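Local coordinates for Ca(2+)/H(+) antiporter ChaA (Bacillus subtilis subsp. subtilis, PDB 4KJR), which exports calcium ions from the cell in exchange for external protons and works as a homotrimer in the cell membrane, at residues T36-L40 / V216-I220. The protein carries 2 engineered substitutions. Residues are numbered along the deposited sequence; the frame is centred on the assembly and turned at random.
Sequences TIIAL and VVAYI
Leu40 and Ile220 reach toward each other, tip to tip, CD1 to CD1, in an almost wholly apolar helix-helix contact. The two segments, 36-40 and 216-220, run roughly antiparallel, with 154° between their directions and axes 10.5 Å apart at closest approach.

Leu40 can be followed outward from its backbone. Leu40 CB already touches the partner helix, 3.6 Å from Val217 CG2. CG is anti to the carbonyl carbon (chi1 -72°), and this carries the fork across to the other helix. The CD1 branch does most of the touching. Leu40 CD1 lies 3.8 Å from Ile220 CD1, equally near Val216 CG1, and a little farther from Val217 CG2. Leu40 CD2 makes a looser approach to Val216 CG1 at 4.2 Å. Leu40 and Val216 cross at about a right angle. Leu40 thus meets three residues spread over about one turn, Val216, Val217 and Ile220.

Ile220 presents two branches to helix 26-53. Ile220 CD1 faces Leu40 and also comes within 4.2 Å of Thr36 CB. Ile220 CG2 packs on Ile37 instead, 3.6 Å from Ile37 CD1. Ile37 and Ile220 slide past each other in opposite directions, and Ile37 CG1 lies against the same methyl. Ile37 CG2 approaches Val217 CG1 more loosely. Thr36 OG1 also lies by Ile220 CD1; it is hydrogen-bonded to the Tyr33 carbonyl of its own helix.

This is packing between two predicted transmembrane helices of one chain. It joins helix 26-53 of the first sodium/calcium exchanger family region to helix 204-234 of the second. No other chain touches the segments. Helix 3-22 touches Val216 and Ile220 through Val13 and Ser16. Helix 70-81 brings Val71 against both Ile37 and Val217, and Val250 of helix 239-256 also packs on Ile37.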
loop_
_atom_site.group_PDB
_atom_site.type_symbol
_atom_site.label_atom_id
_atom_site.label_comp_id
_atom_site.label_asym_id
_atom_site.label_seq_id
_atom_site.Cartn_x
_atom_site.Cartn_y
_atom_site.Cartn_z
ATOM N N THR A 36 -0.574 -34.976 -14.587
ATOM C CA THR A 36 0.773 -35.347 -15.005
ATOM C C THR A 36 1.781 -34.220 -14.785
ATOM O O THR A 36 2.859 -34.443 -14.218
ATOM C CB THR A 36 0.816 -35.676 -16.509
ATOM O OG1 THR A 36 -0.492 -35.546 -17.081
ATOM C CG2 THR A 36 1.363 -37.065 -16.735
ATOM N N ILE A 37 1.423 -33.016 -15.240
ATOM C CA ILE A 37 2.366 -31.900 -15.288
ATOM C C ILE A 37 2.844 -31.501 -13.899
ATOM O O ILE A 37 4.030 -31.211 -13.716
ATOM C CB ILE A 37 1.830 -30.665 -16.043
ATOM C CG1 ILE A 37 1.015 -31.080 -17.273
ATOM C CG2 ILE A 37 2.988 -29.762 -16.451
ATOM C CD1 ILE A 37 0.460 -29.916 -18.072
ATOM N N ILE A 38 1.937 -31.503 -12.923
ATOM C CA ILE A 38 2.349 -31.336 -11.529
ATOM C C ILE A 38 3.623 -32.148 -11.325
ATOM O O ILE A 38 4.696 -31.584 -11.095
ATOM C CB ILE A 38 1.269 -31.801 -10.530
ATOM C CG1 ILE A 38 0.013 -30.929 -10.648
ATOM C CG2 ILE A 38 1.814 -31.791 -9.105
ATOM C CD1 ILE A 38 -1.252 -31.595 -10.149
ATOM N N ALA A 39 3.494 -33.470 -11.467
ATOM C CA ALA A 39 4.599 -34.410 -11.282
ATOM C C ALA A 39 5.771 -34.110 -12.209
ATOM O O ALA A 39 6.934 -34.208 -11.804
ATOM C CB ALA A 39 4.116 -35.839 -11.482
ATOM N N LEU A 40 5.455 -33.733 -13.446
ATOM C CA LEU A 40 6.474 -33.370 -14.429
ATOM C C LEU A 40 7.256 -32.122 -14.018
ATOM O O LEU A 40 8.442 -32.012 -14.310
ATOM C CB LEU A 40 5.843 -33.187 -15.812
ATOM C CG LEU A 40 5.368 -34.454 -16.527
ATOM C CD1 LEU A 40 4.477 -34.107 -17.706
ATOM C CD2 LEU A 40 6.560 -35.284 -16.982
ATOM N N VAL A 216 7.985 -33.727 -22.998
ATOM C CA VAL A 216 6.683 -34.251 -22.575
ATOM C C VAL A 216 5.772 -33.098 -22.124
ATOM O O VAL A 216 4.613 -33.016 -22.545
ATOM C CB VAL A 216 6.836 -35.321 -21.464
ATOM C CG1 VAL A 216 5.482 -35.837 -20.993
ATOM C CG2 VAL A 216 7.703 -36.476 -21.947
ATOM N N VAL A 217 6.312 -32.210 -21.286
ATOM C CA VAL A 217 5.604 -31.008 -20.835
ATOM C C VAL A 217 5.211 -30.137 -22.027
ATOM O O VAL A 217 4.077 -29.663 -22.106
ATOM C CB VAL A 217 6.447 -30.198 -19.825
ATOM C CG1 VAL A 217 5.779 -28.877 -19.480
ATOM C CG2 VAL A 217 6.674 -31.006 -18.558
ATOM N N ALA A 218 6.146 -29.953 -22.957
ATOM C CA ALA A 218 5.904 -29.198 -24.191
ATOM C C ALA A 218 4.870 -29.853 -25.111
ATOM O O ALA A 218 4.140 -29.156 -25.813
ATOM C CB ALA A 218 7.207 -28.973 -24.942
ATOM N N TYR A 219 4.822 -31.184 -25.117
ATOM C CA TYR A 219 3.842 -31.911 -25.926
ATOM C C TYR A 219 2.454 -31.932 -25.287
ATOM O O TYR A 219 1.442 -31.830 -25.985
ATOM C CB TYR A 219 4.329 -33.329 -26.238
ATOM C CG TYR A 219 4.895 -33.483 -27.634
ATOM C CD1 TYR A 219 4.069 -33.838 -28.701
ATOM C CD2 TYR A 219 6.252 -33.269 -27.891
ATOM C CE1 TYR A 219 4.576 -33.978 -29.984
ATOM C CE2 TYR A 219 6.767 -33.406 -29.172
ATOM C CZ TYR A 219 5.925 -33.760 -30.215
ATOM O OH TYR A 219 6.421 -33.901 -31.492
ATOM N N ILE A 220 2.416 -32.067 -23.962
ATOM C CA ILE A 220 1.166 -31.979 -23.206
ATOM C C ILE A 220 0.626 -30.542 -23.251
ATOM O O ILE A 220 -0.597 -30.318 -23.260
ATOM C CB ILE A 220 1.347 -32.478 -21.752
ATOM C CG1 ILE A 220 1.521 -34.001 -21.739
ATOM C CG2 ILE A 220 0.161 -32.080 -20.884
ATOM C CD1 ILE A 220 1.877 -34.595 -20.391
#